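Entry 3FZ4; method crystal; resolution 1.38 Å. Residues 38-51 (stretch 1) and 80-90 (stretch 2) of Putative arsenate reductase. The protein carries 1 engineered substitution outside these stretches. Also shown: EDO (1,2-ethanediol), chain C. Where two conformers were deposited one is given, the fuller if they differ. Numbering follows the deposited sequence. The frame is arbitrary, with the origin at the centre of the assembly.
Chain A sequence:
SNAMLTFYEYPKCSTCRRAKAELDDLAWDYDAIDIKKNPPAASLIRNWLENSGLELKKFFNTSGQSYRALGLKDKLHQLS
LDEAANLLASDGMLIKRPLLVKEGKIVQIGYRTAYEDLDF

Stretch 1 38-51: NPPAASLIRNWLEN
Stretch 2, residues 80-90: SLDEAANLLAS

Residues 42-51 form an α-helix, and a second begins at Leu-81. The evidence is phi/psi near -62/-42 through most of both helices, opening to -115/-13 at Asn-51, -68/-25 at Ala-89 and -79/-18 at Ser-90, and i to i+4 amide bonds such as Arg-46 N to Ala-42 O (2.8 Å) and Ala-85 N to Leu-81 O (2.8 Å). Ala-41 and Ser-80 are the N-caps; Ser-80 (chi1 p) accepts through OG from Glu-83 N at 3.0 Å, while Ser-80 N donates to Glu-83 OE1 at 2.9 Å. Before the first helix, Pro-39 and Pro-40 are extended, with psi of 158° and 152°. The axes approach to 8.3 Å, their N-to-C directions 131° apart, so the helices run in largely opposing senses. Register is fixed by two CA-CA pairs, Ala-42 with Ala-89 at 5.0 Å and Arg-46 with Ala-85 at 5.1 Å. Methyl side chains at Ala-42, Ala-85 and Ala-89 line this close approach, and 570 Å² is buried in total.

Leu-81 covers the most surface. Its CB points toward the first helix, and its m,t rotamer brings CD2 to 4.1 Å from Leu-49 CB and CD1 to 3.4 Å from Glu-50 OE2, the latter a van der Waals contact with a carboxylate oxygen. Leu-49, also m,t, answers with CD1 at 3.9 Å from Ala-84 CB and 4.1 Å from Ala-85 CB. The contacts of Leu-49 with these three residues are apolar, favoured by dispersion and the exclusion of water.

Ala-89, at 68 Å² close behind Leu-49 at 70 Å², sets its CB 3.6 Å from Ala-42 CB and 4.0 Å from Ile-45 CD1. Ile-45 (m,t) also places CG2 3.8 Å from Leu-88 CD1, with Leu-88 likewise m,t. One helical turn earlier, Ala-85 is a small knob among Ala-42, Ile-45, Arg-46 and Leu-49; its CB lies 3.7 Å from Ala-42 O and 3.8 Å from Arg-46 CB.

No direct hydrogen bond crosses between the stretches; polar links there rely on charge and water. Arg-46 (t,p,t, then chi4 -73°) starts sideways, but its end comes nearer the second helix. Arg-46 NE donates to Glu-50 OE2 at 2.8 Å, a salt bridge within its own helix, with Glu-50 m,m and chi3 -5°. Asp-82 N lies over one face of the guanidinium, and Arg-46 NH1 to Asp-82 OD1 is a long salt bridge at 3.8 Å. Water 2 spans that gap, accepting from Arg-46 NH1 at 2.8 Å and donating to Asp-82 OD1 (chi1 t, chi2 70°) at 2.6 Å. Near Ala-89, water 1 lies 2.8 Å from Pro-40 O and 2.9 Å from Ala-89 O.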

# COMPACT_ATOMS: atom_id res chain seq x y z
N ASN A 38 -1.55 11.70 2.50
CA ASN A 38 -2.81 11.20 3.02
C ASN A 38 -2.81 9.68 3.14
O ASN A 38 -3.56 8.99 2.45
CB ASN A 38 -3.95 11.68 2.10
CG ASN A 38 -4.03 13.20 2.03
OD1 ASN A 38 -4.28 13.85 3.04
ND2 ASN A 38 -3.80 13.76 0.85
N PRO A 39 -1.92 9.15 4.00
CA PRO A 39 -1.84 7.69 4.10
C PRO A 39 -3.14 7.09 4.63
O PRO A 39 -3.92 7.78 5.31
CB PRO A 39 -0.71 7.47 5.11
CG PRO A 39 -0.62 8.72 5.87
CD PRO A 39 -0.98 9.82 4.93
N PRO A 40 -3.38 5.81 4.36
CA PRO A 40 -4.57 5.15 4.94
C PRO A 40 -4.57 5.19 6.48
O PRO A 40 -3.52 5.21 7.12
CB PRO A 40 -4.48 3.72 4.43
CG PRO A 40 -3.05 3.54 4.03
CD PRO A 40 -2.50 4.87 3.65
N ALA A 41 -5.77 5.18 7.05
CA ALA A 41 -5.94 5.22 8.49
C ALA A 41 -5.42 3.94 9.14
O ALA A 41 -5.45 2.86 8.54
CB ALA A 41 -7.40 5.40 8.81
N ALA A 42 -4.99 4.06 10.38
CA ALA A 42 -4.46 2.93 11.10
C ALA A 42 -5.47 1.83 11.23
O ALA A 42 -5.11 0.67 11.10
CB ALA A 42 -3.95 3.37 12.49
N SER A 43 -6.74 2.15 11.50
CA SER A 43 -7.73 1.08 11.64
C SER A 43 -7.88 0.29 10.33
O SER A 43 -8.10 -0.93 10.34
CB SER A 43 -9.09 1.68 12.01
OG SER A 43 -9.56 2.54 10.97
N LEU A 44 -7.80 1.00 9.21
CA LEU A 44 -7.93 0.39 7.89
C LEU A 44 -6.72 -0.50 7.61
O LEU A 44 -6.87 -1.65 7.20
CB LEU A 44 -8.05 1.50 6.85
CG LEU A 44 -8.18 1.08 5.39
CD1 LEU A 44 -9.26 0.08 5.25
CD2 LEU A 44 -8.35 2.28 4.46
N ILE A 45 -5.52 0.01 7.88
CA ILE A 45 -4.31 -0.79 7.69
C ILE A 45 -4.40 -2.02 8.58
O ILE A 45 -4.07 -3.12 8.16
CB ILE A 45 -3.05 0.02 8.04
CG1 ILE A 45 -2.90 1.21 7.08
CG2 ILE A 45 -1.83 -0.89 8.01
CD1 ILE A 45 -1.84 2.18 7.50
N ARG A 46 -4.86 -1.85 9.82
CA ARG A 46 -4.96 -2.99 10.71
C ARG A 46 -5.86 -4.08 10.13
O ARG A 46 -5.54 -5.26 10.23
CB ARG A 46 -5.47 -2.52 12.08
CG ARG A 46 -5.74 -3.66 13.05
CD ARG A 46 -4.46 -4.30 13.53
NE ARG A 46 -4.75 -5.34 14.53
CZ ARG A 46 -5.14 -5.12 15.79
NH1 ARG A 46 -5.24 -3.89 16.29
NH2 ARG A 46 -5.39 -6.17 16.56
N ASN A 47 -6.98 -3.68 9.53
CA ASN A 47 -7.86 -4.66 8.92
C ASN A 47 -7.15 -5.43 7.80
O ASN A 47 -7.30 -6.63 7.71
CB ASN A 47 -9.12 -4.00 8.39
CG ASN A 47 -10.23 -5.00 8.16
OD1 ASN A 47 -10.73 -5.62 9.10
ND2 ASN A 47 -10.63 -5.15 6.90
N TRP A 48 -6.35 -4.74 6.98
CA TRP A 48 -5.60 -5.42 5.96
C TRP A 48 -4.61 -6.39 6.59
O TRP A 48 -4.45 -7.52 6.11
CB TRP A 48 -4.82 -4.42 5.12
CG TRP A 48 -5.64 -3.38 4.42
CD1 TRP A 48 -6.98 -3.41 4.14
CD2 TRP A 48 -5.16 -2.14 3.91
NE1 TRP A 48 -7.36 -2.27 3.48
CE2 TRP A 48 -6.25 -1.48 3.30
CE3 TRP A 48 -3.89 -1.54 3.86
CZ2 TRP A 48 -6.11 -0.22 2.69
CZ3 TRP A 48 -3.76 -0.29 3.26
CH2 TRP A 48 -4.86 0.35 2.68
N LEU A 49 -3.90 -5.95 7.62
CA LEU A 49 -2.88 -6.81 8.22
C LEU A 49 -3.49 -8.07 8.79
O LEU A 49 -2.85 -9.14 8.73
CB LEU A 49 -2.11 -6.09 9.32
CG LEU A 49 -1.38 -4.80 8.95
CD1 LEU A 49 -0.60 -4.30 10.15
CD2 LEU A 49 -0.44 -5.00 7.77
N GLU A 50 -4.67 -7.92 9.38
CA GLU A 50 -5.34 -9.04 10.03
C GLU A 50 -5.99 -10.01 9.05
O GLU A 50 -5.94 -11.23 9.28
CB GLU A 50 -6.39 -8.53 11.02
CG GLU A 50 -5.82 -7.77 12.23
CD GLU A 50 -5.21 -8.66 13.33
OE1 GLU A 50 -5.28 -9.91 13.25
OE2 GLU A 50 -4.64 -8.10 14.30
N ASN A 51 -6.54 -9.50 7.96
CA ASN A 51 -7.47 -10.29 7.14
C ASN A 51 -7.03 -10.60 5.74
O ASN A 51 -7.63 -11.44 5.08
CB ASN A 51 -8.83 -9.61 7.11
CG ASN A 51 -9.45 -9.55 8.49
OD1 ASN A 51 -9.66 -10.58 9.14
ND2 ASN A 51 -9.68 -8.34 8.99
N SER A 80 3.54 -6.17 17.18
CA SER A 80 2.17 -6.63 17.06
C SER A 80 1.55 -5.97 15.82
O SER A 80 2.07 -4.98 15.29
CB SER A 80 1.37 -6.25 18.29
OG SER A 80 1.24 -4.85 18.35
N LEU A 81 0.42 -6.50 15.38
CA LEU A 81 -0.25 -5.90 14.25
C LEU A 81 -0.81 -4.49 14.60
O LEU A 81 -0.77 -3.58 13.75
CB LEU A 81 -1.30 -6.82 13.67
CG LEU A 81 -0.80 -8.13 13.04
CD1 LEU A 81 -1.94 -8.85 12.39
CD2 LEU A 81 0.36 -7.95 12.04
N ASP A 82 -1.27 -4.26 15.84
CA ASP A 82 -1.63 -2.88 16.23
C ASP A 82 -0.42 -1.94 16.13
O ASP A 82 -0.54 -0.83 15.62
CB ASP A 82 -2.22 -2.87 17.64
CG ASP A 82 -2.54 -1.46 18.14
OD1 ASP A 82 -3.48 -0.85 17.61
OD2 ASP A 82 -1.82 -0.97 19.05
N GLU A 83 0.74 -2.39 16.63
CA GLU A 83 1.97 -1.60 16.58
C GLU A 83 2.35 -1.33 15.11
O GLU A 83 2.69 -0.20 14.76
CB GLU A 83 3.10 -2.35 17.31
CG GLU A 83 2.89 -2.38 18.83
CD GLU A 83 3.78 -3.38 19.58
OE1 GLU A 83 4.56 -4.14 18.96
OE2 GLU A 83 3.70 -3.40 20.84
N ALA A 84 2.29 -2.36 14.27
CA ALA A 84 2.68 -2.22 12.86
C ALA A 84 1.71 -1.28 12.15
O ALA A 84 2.14 -0.42 11.37
CB ALA A 84 2.68 -3.55 12.21
N ALA A 85 0.40 -1.41 12.42
CA ALA A 85 -0.57 -0.54 11.75
C ALA A 85 -0.35 0.93 12.13
O ALA A 85 -0.47 1.81 11.29
CB ALA A 85 -1.98 -0.94 12.12
N ASN A 86 -0.02 1.18 13.41
CA ASN A 86 0.27 2.52 13.90
C ASN A 86 1.50 3.13 13.22
O ASN A 86 1.52 4.30 12.83
CB ASN A 86 0.52 2.44 15.41
CG ASN A 86 0.95 3.77 16.01
OD1 ASN A 86 0.18 4.73 15.98
ND2 ASN A 86 2.16 3.83 16.57
N LEU A 87 2.53 2.30 13.12
CA LEU A 87 3.77 2.68 12.48
C LEU A 87 3.53 3.07 11.02
O LEU A 87 3.90 4.15 10.56
CB LEU A 87 4.75 1.51 12.55
CG LEU A 87 6.18 1.81 12.12
CD1 LEU A 87 6.71 3.00 12.90
CD2 LEU A 87 7.02 0.60 12.40
N LEU A 88 2.89 2.16 10.28
CA LEU A 88 2.58 2.42 8.88
C LEU A 88 1.71 3.69 8.71
O LEU A 88 2.00 4.53 7.83
CB LEU A 88 1.88 1.19 8.29
CG LEU A 88 2.78 -0.04 8.10
CD1 LEU A 88 1.99 -1.33 7.99
CD2 LEU A 88 3.71 0.11 6.88
N ALA A 89 0.71 3.86 9.59
CA ALA A 89 -0.19 5.01 9.47
C ALA A 89 0.53 6.31 9.75
O ALA A 89 0.13 7.35 9.25
CB ALA A 89 -1.36 4.87 10.43
N SER A 90 1.62 6.23 10.51
CA SER A 90 2.35 7.43 10.98
C SER A 90 3.25 8.02 9.91
O SER A 90 3.70 9.15 10.04
CB SER A 90 3.20 7.10 12.22
OG SER A 90 4.38 6.38 11.87
C1 EDO C . -10.21 -12.57 5.88
O1 EDO C . -9.17 -13.50 5.81
C2 EDO C . -10.89 -12.55 7.24
O2 EDO C . -12.16 -11.96 6.98
O HOH W 1 -2.71 7.50 8.57
O HOH W 2 -4.78 -1.29 15.38